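Long-range contacts in putative Zn-dependent exopeptidase (Bacteroides vulgatus ATCC 8482, PDB 3GUX), which probably removes amino acids from the N-terminus of peptides, as a zinc-dependent aminopeptidase of family M28: residues A[21-26]-A[298-303]; A[43-48]-A[80-85]; A[136-141]-A[155-160]; A[213-218]-A[252-257]. All blocks are in the same frame, centred on the assembly; numbering follows the deposited sequence.

Contact 1: residues A[21-26]-A[298-303]; sequences APEFDA and TLKAVG
K300 and E23 form a salt bridge in which NZ lies 2.7 Å from OE1, meeting that oxygen on its anti side and 19° out of the carboxylate plane. The same ammonium group also donates to the carbonyl oxygen of F24, with K300 NZ again 2.7 Å from F24 O, in the carbonyl plane and on a lone pair. Q304, one turn further along helix 296-311, accepts a third bond from K300 NZ through its OE1 and takes the F24 N-H as well. K300 CG stands anti to the backbone N (chi1 176°), and beyond a single bend at chi2 the chain is extended, which carries the amine over to the loop.

Beside this polar clamp the F24 ring covers the helix backbone. G303 CA sits over the centre of one ring face, 3.6 Å from the centroid, in a CH-pi contact; a CB on G303 would collide with the ring. CE1 of F24 approaches L299 O obliquely, at 3.4 Å. Further out, A26 CB rests 3.9 Å from K300 CB, and L299 CD1 lies against A26 O. The ring also touches V136 and E139 of helix 131-146, so it is wedged between two helices. An alanine at F24 would probably open a gap between these helices and leave G303 CA without its aromatic cover.

D25 is the N-cap of helix 26-37, its OD1 accepting from S28 N. The loop entering that helix is thus tied to helix 296-311 by a lysine whose charge E23 probably balances, next to an apolar seat provided by glycine.

Contact 2: residues A[43-48]-A[80-85]; sequences VPNTQA and TILKSR
The carboxamide of N45 bridges I81 and K83 of strand 81-91, reaching across from a type II beta turn, V43 to T46, that leads into helix 47-62. N45 takes the third position, with the positive phi (65°) that defines a type II turn there. Its CG lies anti to the carbonyl carbon, which brings the amide to two backbone groups. OD1 of N45 accepts from K83 N at 2.9 Å, a nearly straight bond, while ND2 of N45 donates to I81 O at 3.0 Å. I81 O lies in the amide plane of N45, yet the donor stands above the carbonyl plane of I81 and off its lone pairs. Both polar atoms of the amide are therefore engaged, which fixes its rotation.

The side chains of N45 and T80 run alongside each other, pointing opposite ways, with T80 CG2 close to N45 ND2. That of K83 crosses N45 obliquely, passing OD1 with its CB and CG before bending away to a salt bridge with D73. T80 OG1 likewise turns elsewhere, to D78. A water accepts from N45 N and bridges to the strand at K83 O. On the buried side, P44 CB packs against L82 CD2 at 3.6 Å.

Contact 3: residues A[136-141]-A[155-160]; sequences VLLEIA and IVFFDS
Helix 136-141 runs nearly antiparallel to strand 155-158, their axes 9.6 Å apart at closest approach and their directions at 156°. The backbones come nearest at L137 and I155, whose CA atoms are 6.9 Å apart. No hydrogen bond crosses; the side chains that meet are all apolar.

I155 pushes its CD1 against the helix surface, 3.2 Å from L137 O and 3.4 Å from A141 CB, the second being tighter than usual for two carbons. Its CG2 branch faces L137 CB. F157 has CG anti to the carbonyl carbon (chi1 -52°), which carries the end of the ring to the helix although CB points to the side. The ring edge makes the contact: L137 CB lies in the ring plane 3.9 Å from CE1, and L138 CD2 comes to CZ at 3.9 Å. The L138 side chain lies roughly perpendicular to that of F157. An alanine at F157 would probably leave L137 and L138 without this aromatic edge and open a gap beside L60 and W105.

Helix 131-146 links strand 98-104 to its parallel neighbour 152-158 in a beta-alpha-beta crossover. L137 also touches L101 and A103 of strand 98-104, whereas L138, I155 and F157 share the flank of helix 47-62.

Contact 4: residues A[213-218]-A[252-257]; sequences YYEGYS and DDHIYV
The Y217 and H254 rings meet in an offset edge-to-face pair, the edge of Y217 pointing to the face of H254, with centroids 5.6 Å apart and planes at 89°. Over the centre of one Y217 face lies I255 CG1, 3.9 Å from the centroid in a CH-pi contact; the same carbon stands over a face of H254, displaced toward its rim. At the imidazole edge the carboxylate of E215 arrives tip to tip, its plane almost perpendicular to the ring.

H254 NE2 donates to E215 OE1 at 2.8 Å, with the oxygen tilted 22° from the ring plane and approached from above the carboxylate. H254 CG takes the crowded position between the backbone N and the carbonyl carbon (chi1 68°), which sets NE2 within reach of E215 in segment 213-218. Three donors grip E215 OE1: H254 NE2, S218 N at 2.7 Å and S218 OG at 2.8 Å. E215 OE2 accepts from Y217 N at 2.9 Å and from T250 N. The carboxylate caps the turn entering helix 218-221, and these five donors would probably stabilise its buried negative charge. S218 OG passes 3.2 Å from H254 CD2 and also accepts from D267 N.

H254 also packs on L201 of strand 198-203 and on C265 and D267 of strand 265-269, joining the start of helix 253-260 and the loop after strand 212-214 to one edge of the sheet. The D252 carboxylate lies close to those of E161, D203 and D267, an acidic cluster consistent with the active-site region of an M28 peptidase.

Contact 1 closes nearly the whole chain, and contacts 2, 3 and 4 follow in series inside its loop. Contact 3 lies nearest the middle, its centre about 5 Å from that of the chain, and touches all the others: E139 accepts from D25 N of contact 1, S160 and D159 bond to S84 and R85 of contact 2, and F158 packs on D253 and V257 of contact 4. Contacts 2 and 3 share the mixed sheet through neighbouring strands 81-91 and 152-158. Contacts 1 and 2 lie on opposite sides of the chain centre, their centres about 31 Å apart. The terminal helices, the sheet and the 253-260 region are thus linked through one buried helix-strand layer.

Contact 1: residues A[21-26]-A[298-303]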
loop_
_atom_site.group_PDB
_atom_site.type_symbol
_atom_site.label_atom_id
_atom_site.label_comp_id
_atom_site.label_asym_id
_atom_site.label_seq_id
_atom_site.Cartn_x
_atom_site.Cartn_y
_atom_site.Cartn_z
ATOM N N ALA A 21 -18.068 1.302 -6.577
ATOM C CA ALA A 21 -16.977 0.521 -7.135
ATOM C C ALA A 21 -17.346 -0.951 -7.153
ATOM O O ALA A 21 -18.265 -1.335 -6.446
ATOM C CB ALA A 21 -15.685 0.753 -6.321
ATOM N N PRO A 22 -16.644 -1.770 -7.968
ATOM C CA PRO A 22 -16.849 -3.214 -7.943
ATOM C C PRO A 22 -16.587 -3.736 -6.556
ATOM O O PRO A 22 -15.931 -3.054 -5.752
ATOM C CB PRO A 22 -15.773 -3.750 -8.877
ATOM C CG PRO A 22 -15.479 -2.623 -9.783
ATOM C CD PRO A 22 -15.625 -1.391 -8.966
ATOM N N GLU A 23 -17.075 -4.931 -6.278
ATOM C CA GLU A 23 -16.928 -5.514 -4.953
ATOM C C GLU A 23 -15.541 -6.094 -4.704
ATOM O O GLU A 23 -15.048 -6.947 -5.470
ATOM C CB GLU A 23 -17.985 -6.605 -4.739
ATOM C CG GLU A 23 -19.386 -6.093 -4.740
ATOM C CD GLU A 23 -19.713 -5.162 -3.572
ATOM O OE1 GLU A 23 -19.181 -5.360 -2.461
ATOM O OE2 GLU A 23 -20.546 -4.255 -3.765
ATOM N N PHE A 24 -14.902 -5.593 -3.646
ATOM C CA PHE A 24 -13.640 -6.119 -3.185
ATOM C C PHE A 24 -13.957 -7.467 -2.571
ATOM O O PHE A 24 -14.861 -7.556 -1.766
ATOM C CB PHE A 24 -13.040 -5.165 -2.126
ATOM C CG PHE A 24 -11.775 -5.642 -1.466
ATOM C CD1 PHE A 24 -11.832 -6.409 -0.308
ATOM C CD2 PHE A 24 -10.522 -5.282 -1.975
ATOM C CE1 PHE A 24 -10.687 -6.852 0.309
ATOM C CE2 PHE A 24 -9.331 -5.716 -1.350
ATOM C CZ PHE A 24 -9.424 -6.499 -0.208
ATOM N N ASP A 25 -13.201 -8.504 -2.938
ATOM C CA ASP A 25 -13.389 -9.867 -2.383
ATOM C C ASP A 25 -12.424 -10.099 -1.243
ATOM O O ASP A 25 -11.215 -10.325 -1.463
ATOM C CB ASP A 25 -13.220 -10.929 -3.470
ATOM C CG ASP A 25 -13.818 -12.280 -3.071
ATOM O OD1 ASP A 25 -13.231 -12.976 -2.240
ATOM O OD2 ASP A 25 -14.918 -12.596 -3.560
ATOM N N ALA A 26 -12.945 -9.997 -0.021
ATOM C CA ALA A 26 -12.128 -10.172 1.176
ATOM C C ALA A 26 -11.551 -11.585 1.338
ATOM O O ALA A 26 -10.444 -11.707 1.931
ATOM C CB ALA A 26 -12.897 -9.744 2.427
ATOM N N THR A 298 -12.449 -6.800 8.387
ATOM C CA THR A 298 -11.514 -5.684 8.416
ATOM C C THR A 298 -10.955 -5.484 7.026
ATOM O O THR A 298 -10.907 -4.372 6.534
ATOM C CB THR A 298 -10.399 -5.898 9.434
ATOM O OG1 THR A 298 -10.984 -6.124 10.716
ATOM C CG2 THR A 298 -9.433 -4.633 9.477
ATOM N N LEU A 299 -10.560 -6.571 6.369
ATOM C CA LEU A 299 -10.046 -6.492 4.995
ATOM C C LEU A 299 -11.070 -5.856 4.036
ATOM O O LEU A 299 -10.721 -5.009 3.201
ATOM C CB LEU A 299 -9.627 -7.901 4.506
ATOM C CG LEU A 299 -8.494 -8.597 5.253
ATOM C CD1 LEU A 299 -8.287 -10.013 4.698
ATOM C CD2 LEU A 299 -7.203 -7.789 5.164
ATOM N N LYS A 300 -12.336 -6.252 4.192
ATOM C CA LYS A 300 -13.390 -5.779 3.348
ATOM C C LYS A 300 -13.579 -4.272 3.551
ATOM O O LYS A 300 -13.734 -3.525 2.581
ATOM C CB LYS A 300 -14.715 -6.528 3.612
ATOM C CG LYS A 300 -15.946 -5.990 2.797
ATOM C CD LYS A 300 -15.817 -6.217 1.277
ATOM C CE LYS A 300 -17.097 -5.778 0.501
ATOM N NZ LYS A 300 -16.963 -5.969 -0.996
ATOM N N ALA A 301 -13.568 -3.828 4.806
ATOM C CA ALA A 301 -13.741 -2.407 5.100
ATOM C C ALA A 301 -12.645 -1.574 4.484
ATOM O O ALA A 301 -12.902 -0.489 3.940
ATOM C CB ALA A 301 -13.807 -2.150 6.622
ATOM N N VAL A 302 -11.412 -2.043 4.582
ATOM C CA VAL A 302 -10.285 -1.293 4.025
ATOM C C VAL A 302 -10.285 -1.341 2.506
ATOM O O VAL A 302 -10.187 -0.310 1.833
ATOM C CB VAL A 302 -8.938 -1.802 4.554
ATOM C CG1 VAL A 302 -7.753 -1.106 3.817
ATOM C CG2 VAL A 302 -8.890 -1.553 6.057
ATOM N N GLY A 303 -10.384 -2.536 1.972
ATOM C CA GLY A 303 -10.324 -2.731 0.543
ATOM C C GLY A 303 -11.460 -2.030 -0.173
ATOM O O GLY A 303 -11.228 -1.338 -1.172
#

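Contact 2: residues A[43-48]-A[80-85]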
loop_
_atom_site.group_PDB
_atom_site.type_symbol
_atom_site.label_atom_id
_atom_site.label_comp_id
_atom_site.label_asym_id
_atom_site.label_seq_id
_atom_site.Cartn_x
_atom_site.Cartn_y
_atom_site.Cartn_z
ATOM N N VAL A 43 12.157 -11.874 5.748
ATOM C CA VAL A 43 13.284 -11.102 6.255
ATOM C C VAL A 43 14.264 -10.859 5.118
ATOM O O VAL A 43 14.629 -11.795 4.420
ATOM C CB VAL A 43 13.963 -11.810 7.417
ATOM C CG1 VAL A 43 15.219 -11.044 7.874
ATOM C CG2 VAL A 43 12.922 -12.014 8.550
ATOM N N PRO A 44 14.666 -9.586 4.909
ATOM C CA PRO A 44 15.674 -9.223 3.914
ATOM C C PRO A 44 16.825 -10.210 3.933
ATOM O O PRO A 44 17.196 -10.713 5.036
ATOM C CB PRO A 44 16.150 -7.865 4.414
ATOM C CG PRO A 44 14.901 -7.270 4.895
ATOM C CD PRO A 44 14.221 -8.387 5.638
ATOM N N ASN A 45 17.340 -10.520 2.731
ATOM C CA ASN A 45 18.428 -11.459 2.506
ATOM C C ASN A 45 18.091 -12.924 2.871
ATOM O O ASN A 45 18.998 -13.692 3.177
ATOM C CB ASN A 45 19.751 -11.044 3.204
ATOM C CG ASN A 45 20.414 -9.822 2.585
ATOM O OD1 ASN A 45 20.165 -9.461 1.444
ATOM N ND2 ASN A 45 21.287 -9.177 3.365
ATOM N N THR A 46 16.815 -13.328 2.840
ATOM C CA THR A 46 16.504 -14.742 3.092
ATOM C C THR A 46 15.821 -15.355 1.852
ATOM O O THR A 46 15.289 -14.637 0.986
ATOM C CB THR A 46 15.609 -14.918 4.345
ATOM O OG1 THR A 46 14.337 -14.328 4.104
ATOM C CG2 THR A 46 16.261 -14.258 5.623
ATOM N N GLN A 47 15.822 -16.678 1.811
ATOM C CA GLN A 47 15.171 -17.461 0.753
ATOM C C GLN A 47 13.646 -17.153 0.782
ATOM O O GLN A 47 13.014 -16.998 -0.282
ATOM C CB GLN A 47 15.454 -18.945 0.968
ATOM C CG GLN A 47 15.198 -19.889 -0.232
ATOM N N ALA A 48 13.064 -17.040 1.982
ATOM C CA ALA A 48 11.633 -16.730 2.088
ATOM C C ALA A 48 11.311 -15.422 1.380
ATOM O O ALA A 48 10.341 -15.332 0.634
ATOM C CB ALA A 48 11.209 -16.638 3.537
ATOM N N THR A 80 24.584 -4.182 7.199
ATOM C CA THR A 80 24.109 -5.240 6.339
ATOM C C THR A 80 23.689 -4.670 5.009
ATOM O O THR A 80 22.950 -3.705 4.989
ATOM C CB THR A 80 22.882 -5.966 6.910
ATOM O OG1 THR A 80 23.198 -6.474 8.209
ATOM C CG2 THR A 80 22.488 -7.089 5.985
ATOM N N ILE A 81 24.200 -5.238 3.918
ATOM C CA ILE A 81 23.807 -4.872 2.575
ATOM C C ILE A 81 22.566 -5.719 2.234
ATOM O O ILE A 81 22.687 -6.915 1.982
ATOM C CB ILE A 81 24.907 -5.172 1.576
ATOM C CG1 ILE A 81 26.158 -4.356 1.851
ATOM C CG2 ILE A 81 24.445 -4.859 0.150
ATOM C CD1 ILE A 81 27.370 -4.938 1.122
ATOM N N LEU A 82 21.384 -5.093 2.223
ATOM C CA LEU A 82 20.108 -5.742 1.920
ATOM C C LEU A 82 19.932 -5.798 0.407
ATOM O O LEU A 82 20.007 -4.774 -0.274
ATOM C CB LEU A 82 18.939 -4.965 2.522
ATOM C CG LEU A 82 19.021 -4.670 4.035
ATOM C CD1 LEU A 82 17.802 -3.835 4.455
ATOM C CD2 LEU A 82 19.153 -5.922 4.878
ATOM N N LYS A 83 19.800 -7.008 -0.116
ATOM C CA LYS A 83 19.584 -7.252 -1.534
ATOM C C LYS A 83 18.090 -6.991 -1.718
ATOM O O LYS A 83 17.250 -7.897 -1.709
ATOM C CB LYS A 83 19.990 -8.658 -1.901
ATOM C CG LYS A 83 21.493 -8.963 -1.655
ATOM C CD LYS A 83 22.470 -8.090 -2.463
ATOM C CE LYS A 83 22.304 -8.198 -3.983
ATOM N NZ LYS A 83 23.407 -7.508 -4.744
ATOM N N SER A 84 17.791 -5.708 -1.854
ATOM C CA SER A 84 16.436 -5.176 -1.831
ATOM C C SER A 84 15.730 -5.236 -3.185
ATOM O O SER A 84 16.346 -5.281 -4.250
ATOM C CB SER A 84 16.534 -3.736 -1.270
ATOM O OG SER A 84 15.341 -3.274 -0.657
ATOM N N ARG A 85 14.406 -5.322 -3.148
ATOM C CA ARG A 85 13.616 -5.343 -4.366
ATOM C C ARG A 85 12.267 -4.653 -4.211
ATOM O O ARG A 85 11.323 -5.263 -3.704
ATOM C CB ARG A 85 13.385 -6.783 -4.797
ATOM C CG ARG A 85 12.613 -6.870 -6.101
ATOM C CD ARG A 85 12.180 -8.247 -6.428
ATOM N NE ARG A 85 11.469 -8.215 -7.705
ATOM C CZ ARG A 85 11.041 -9.282 -8.359
ATOM N NH1 ARG A 85 11.245 -10.504 -7.846
ATOM N NH2 ARG A 85 10.415 -9.125 -9.539
HETATM O O HOH W 1 16.664 -8.469 0.693
#

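Contact 3: residues A[136-141]-A[155-160]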
loop_
_atom_site.group_PDB
_atom_site.type_symbol
_atom_site.label_atom_id
_atom_site.label_comp_id
_atom_site.label_asym_id
_atom_site.label_seq_id
_atom_site.Cartn_x
_atom_site.Cartn_y
_atom_site.Cartn_z
ATOM N N VAL A 136 -4.365 -6.822 0.428
ATOM C CA VAL A 136 -5.464 -5.975 0.017
ATOM C C VAL A 136 -5.165 -5.353 -1.355
ATOM O O VAL A 136 -6.026 -5.288 -2.223
ATOM C CB VAL A 136 -5.683 -4.859 1.022
ATOM C CG1 VAL A 136 -6.630 -3.830 0.452
ATOM C CG2 VAL A 136 -6.200 -5.391 2.307
ATOM N N LEU A 137 -3.938 -4.901 -1.568
ATOM C CA LEU A 137 -3.572 -4.291 -2.846
ATOM C C LEU A 137 -3.580 -5.268 -4.032
ATOM O O LEU A 137 -3.915 -4.870 -5.163
ATOM C CB LEU A 137 -2.228 -3.550 -2.715
ATOM C CG LEU A 137 -2.278 -2.288 -1.832
ATOM C CD1 LEU A 137 -0.930 -1.553 -1.803
ATOM C CD2 LEU A 137 -3.399 -1.328 -2.273
ATOM N N LEU A 138 -3.206 -6.525 -3.791
ATOM C CA LEU A 138 -3.255 -7.543 -4.842
ATOM C C LEU A 138 -4.699 -7.743 -5.260
ATOM O O LEU A 138 -4.986 -7.810 -6.450
ATOM C CB LEU A 138 -2.663 -8.878 -4.380
ATOM C CG LEU A 138 -1.135 -8.983 -4.241
ATOM C CD1 LEU A 138 -0.726 -10.280 -3.545
ATOM C CD2 LEU A 138 -0.446 -8.871 -5.593
ATOM N N GLU A 139 -5.611 -7.814 -4.282
ATOM C CA GLU A 139 -7.031 -7.968 -4.595
ATOM C C GLU A 139 -7.530 -6.731 -5.329
ATOM O O GLU A 139 -8.324 -6.867 -6.239
ATOM C CB GLU A 139 -7.878 -8.259 -3.345
ATOM C CG GLU A 139 -9.382 -8.199 -3.564
ATOM C CD GLU A 139 -9.914 -9.197 -4.613
ATOM O OE1 GLU A 139 -9.183 -10.100 -5.097
ATOM O OE2 GLU A 139 -11.101 -9.077 -4.947
ATOM N N ILE A 140 -7.069 -5.534 -4.954
ATOM C CA ILE A 140 -7.438 -4.314 -5.717
ATOM C C ILE A 140 -6.902 -4.397 -7.170
ATOM O O ILE A 140 -7.610 -4.048 -8.110
ATOM C CB ILE A 140 -7.020 -3.031 -4.993
ATOM C CG1 ILE A 140 -7.866 -2.863 -3.726
ATOM C CG2 ILE A 140 -7.174 -1.791 -5.910
ATOM C CD1 ILE A 140 -7.415 -1.790 -2.806
ATOM N N ALA A 141 -5.691 -4.927 -7.334
ATOM C CA ALA A 141 -5.087 -5.135 -8.658
ATOM C C ALA A 141 -5.975 -6.021 -9.542
ATOM O O ALA A 141 -6.270 -5.687 -10.693
ATOM C CB ALA A 141 -3.680 -5.755 -8.527
ATOM N N ILE A 155 0.433 0.413 -8.034
ATOM C CA ILE A 155 0.550 -0.431 -6.857
ATOM C C ILE A 155 2.077 -0.586 -6.636
ATOM O O ILE A 155 2.771 -1.098 -7.508
ATOM C CB ILE A 155 -0.182 -1.770 -7.052
ATOM C CG1 ILE A 155 -1.692 -1.516 -7.117
ATOM C CG2 ILE A 155 0.138 -2.731 -5.932
ATOM C CD1 ILE A 155 -2.557 -2.770 -7.216
ATOM N N VAL A 156 2.598 -0.099 -5.510
ATOM C CA VAL A 156 4.016 -0.222 -5.210
ATOM C C VAL A 156 4.246 -0.952 -3.885
ATOM O O VAL A 156 3.694 -0.554 -2.852
ATOM C CB VAL A 156 4.676 1.149 -5.117
ATOM C CG1 VAL A 156 6.171 1.009 -4.795
ATOM C CG2 VAL A 156 4.474 1.895 -6.404
ATOM N N PHE A 157 4.991 -2.056 -3.936
ATOM C CA PHE A 157 5.364 -2.772 -2.736
ATOM C C PHE A 157 6.805 -2.392 -2.401
ATOM O O PHE A 157 7.745 -2.717 -3.146
ATOM C CB PHE A 157 5.224 -4.282 -2.879
ATOM C CG PHE A 157 3.874 -4.749 -3.387
ATOM C CD1 PHE A 157 2.683 -4.232 -2.878
ATOM C CD2 PHE A 157 3.797 -5.796 -4.300
ATOM C CE1 PHE A 157 1.442 -4.705 -3.326
ATOM C CE2 PHE A 157 2.553 -6.260 -4.770
ATOM C CZ PHE A 157 1.379 -5.717 -4.277
ATOM N N PHE A 158 6.962 -1.699 -1.276
ATOM C CA PHE A 158 8.248 -1.274 -0.773
ATOM C C PHE A 158 8.935 -2.376 0.002
ATOM O O PHE A 158 8.297 -3.050 0.791
ATOM C CB PHE A 158 8.109 -0.088 0.187
ATOM C CG PHE A 158 7.561 1.144 -0.446
ATOM C CD1 PHE A 158 8.186 1.700 -1.548
ATOM C CD2 PHE A 158 6.460 1.778 0.094
ATOM C CE1 PHE A 158 7.719 2.850 -2.119
ATOM C CE2 PHE A 158 5.970 2.924 -0.485
ATOM C CZ PHE A 158 6.591 3.461 -1.594
ATOM N N ASP A 159 10.234 -2.537 -0.221
ATOM C CA ASP A 159 11.031 -3.488 0.518
ATOM C C ASP A 159 11.805 -2.766 1.624
ATOM O O ASP A 159 11.739 -1.548 1.744
ATOM C CB ASP A 159 11.997 -4.162 -0.466
ATOM C CG ASP A 159 12.553 -5.481 0.019
ATOM O OD1 ASP A 159 12.209 -5.971 1.127
ATOM O OD2 ASP A 159 13.353 -6.051 -0.754
ATOM N N SER A 160 12.462 -3.535 2.488
ATOM C CA SER A 160 13.417 -3.013 3.480
ATOM C C SER A 160 12.884 -1.928 4.399
ATOM O O SER A 160 13.522 -0.933 4.715
ATOM C CB SER A 160 14.667 -2.544 2.723
ATOM O OG SER A 160 15.133 -3.633 1.929
#

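Contact 4: residues A[213-218]-A[252-257]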
loop_
_atom_site.group_PDB
_atom_site.type_symbol
_atom_site.label_atom_id
_atom_site.label_comp_id
_atom_site.label_asym_id
_atom_site.label_seq_id
_atom_site.Cartn_x
_atom_site.Cartn_y
_atom_site.Cartn_z
ATOM N N TYR A 213 -7.191 5.526 12.716
ATOM C CA TYR A 213 -7.367 6.890 13.158
ATOM C C TYR A 213 -6.703 7.829 12.159
ATOM O O TYR A 213 -5.931 7.368 11.293
ATOM C CB TYR A 213 -6.755 7.061 14.562
ATOM C CG TYR A 213 -7.668 6.638 15.684
ATOM C CD1 TYR A 213 -7.993 5.312 15.866
ATOM C CD2 TYR A 213 -8.211 7.578 16.564
ATOM C CE1 TYR A 213 -8.833 4.922 16.875
ATOM C CE2 TYR A 213 -9.053 7.185 17.591
ATOM C CZ TYR A 213 -9.355 5.844 17.728
ATOM O OH TYR A 213 -10.191 5.397 18.716
ATOM N N TYR A 214 -7.000 9.135 12.266
ATOM C CA TYR A 214 -6.277 10.111 11.460
ATOM C C TYR A 214 -4.850 10.047 11.967
ATOM O O TYR A 214 -4.582 10.399 13.120
ATOM C CB TYR A 214 -6.796 11.537 11.591
ATOM C CG TYR A 214 -8.170 11.826 11.035
ATOM C CD1 TYR A 214 -8.622 11.248 9.850
ATOM C CD2 TYR A 214 -8.968 12.776 11.641
ATOM C CE1 TYR A 214 -9.872 11.545 9.348
ATOM C CE2 TYR A 214 -10.195 13.096 11.134
ATOM C CZ TYR A 214 -10.648 12.481 9.994
ATOM O OH TYR A 214 -11.879 12.820 9.505
ATOM N N GLU A 215 -3.952 9.528 11.128
ATOM C CA GLU A 215 -2.545 9.408 11.483
ATOM C C GLU A 215 -1.909 10.786 11.418
ATOM O O GLU A 215 -2.195 11.573 10.483
ATOM C CB GLU A 215 -1.861 8.389 10.568
ATOM C CG GLU A 215 -0.399 8.102 10.915
ATOM C CD GLU A 215 0.553 9.148 10.351
ATOM O OE1 GLU A 215 0.326 9.629 9.221
ATOM O OE2 GLU A 215 1.537 9.485 11.026
ATOM N N GLY A 216 -1.062 11.076 12.414
ATOM C CA GLY A 216 -0.474 12.409 12.585
ATOM C C GLY A 216 0.178 13.069 11.384
ATOM O O GLY A 216 -0.152 14.213 11.061
ATOM N N TYR A 217 1.132 12.385 10.750
ATOM C CA TYR A 217 1.825 12.952 9.583
ATOM C C TYR A 217 0.842 13.157 8.420
ATOM O O TYR A 217 0.800 14.256 7.816
ATOM C CB TYR A 217 3.040 12.115 9.180
ATOM C CG TYR A 217 3.892 12.775 8.131
ATOM C CD1 TYR A 217 4.937 13.625 8.483
ATOM C CD2 TYR A 217 3.650 12.556 6.780
ATOM C CE1 TYR A 217 5.711 14.267 7.494
ATOM C CE2 TYR A 217 4.401 13.164 5.797
ATOM C CZ TYR A 217 5.442 13.998 6.152
ATOM O OH TYR A 217 6.155 14.584 5.138
ATOM N N SER A 218 0.028 12.140 8.147
ATOM C CA SER A 218 -1.001 12.230 7.110
ATOM C C SER A 218 -1.940 13.447 7.331
ATOM O O SER A 218 -2.280 14.136 6.384
ATOM C CB SER A 218 -1.842 10.944 7.037
ATOM O OG SER A 218 -1.055 9.750 6.775
ATOM N N ASP A 252 6.637 6.016 8.786
ATOM C CA ASP A 252 6.185 4.994 7.833
ATOM C C ASP A 252 6.521 5.457 6.411
ATOM O O ASP A 252 6.919 6.590 6.218
ATOM C CB ASP A 252 4.676 4.736 8.030
ATOM C CG ASP A 252 4.268 3.290 7.761
ATOM O OD1 ASP A 252 5.062 2.569 7.116
ATOM O OD2 ASP A 252 3.135 2.884 8.155
ATOM N N ASP A 253 6.295 4.612 5.422
ATOM C CA ASP A 253 6.704 4.899 4.050
ATOM C C ASP A 253 6.113 6.195 3.469
ATOM O O ASP A 253 6.750 6.850 2.632
ATOM C CB ASP A 253 6.350 3.701 3.150
ATOM C CG ASP A 253 7.179 2.430 3.453
ATOM O OD1 ASP A 253 8.419 2.521 3.576
ATOM O OD2 ASP A 253 6.584 1.318 3.499
ATOM N N HIS A 254 4.906 6.559 3.919
ATOM C CA HIS A 254 4.217 7.751 3.430
ATOM C C HIS A 254 4.997 9.038 3.716
ATOM O O HIS A 254 4.866 9.985 2.956
ATOM C CB HIS A 254 2.809 7.825 4.003
ATOM C CG HIS A 254 2.747 8.084 5.470
ATOM N ND1 HIS A 254 3.432 7.328 6.397
ATOM C CD2 HIS A 254 2.022 8.974 6.176
ATOM C CE1 HIS A 254 3.158 7.773 7.611
ATOM N NE2 HIS A 254 2.298 8.768 7.503
ATOM N N ILE A 255 5.783 9.067 4.800
ATOM C CA ILE A 255 6.627 10.217 5.112
ATOM C C ILE A 255 7.600 10.462 3.983
ATOM O O ILE A 255 7.762 11.592 3.550
ATOM C CB ILE A 255 7.420 10.038 6.433
ATOM C CG1 ILE A 255 6.460 10.021 7.631
ATOM C CG2 ILE A 255 8.470 11.155 6.603
ATOM C CD1 ILE A 255 7.172 10.094 8.985
ATOM N N TYR A 256 8.241 9.403 3.498
ATOM C CA TYR A 256 9.231 9.553 2.414
ATOM C C TYR A 256 8.552 9.846 1.067
ATOM O O TYR A 256 8.864 10.874 0.447
ATOM C CB TYR A 256 10.187 8.371 2.424
ATOM C CG TYR A 256 10.897 8.370 3.759
ATOM C CD1 TYR A 256 11.839 9.343 4.060
ATOM C CD2 TYR A 256 10.557 7.475 4.747
ATOM C CE1 TYR A 256 12.468 9.375 5.299
ATOM C CE2 TYR A 256 11.164 7.508 5.985
ATOM C CZ TYR A 256 12.127 8.434 6.254
ATOM O OH TYR A 256 12.742 8.457 7.497
ATOM N N VAL A 257 7.586 9.017 0.653
ATOM C CA VAL A 257 6.771 9.299 -0.565
ATOM C C VAL A 257 6.477 10.779 -0.700
ATOM O O VAL A 257 6.761 11.413 -1.739
ATOM C CB VAL A 257 5.421 8.500 -0.555
ATOM C CG1 VAL A 257 4.397 9.177 -1.395
ATOM C CG2 VAL A 257 5.642 7.058 -1.012
#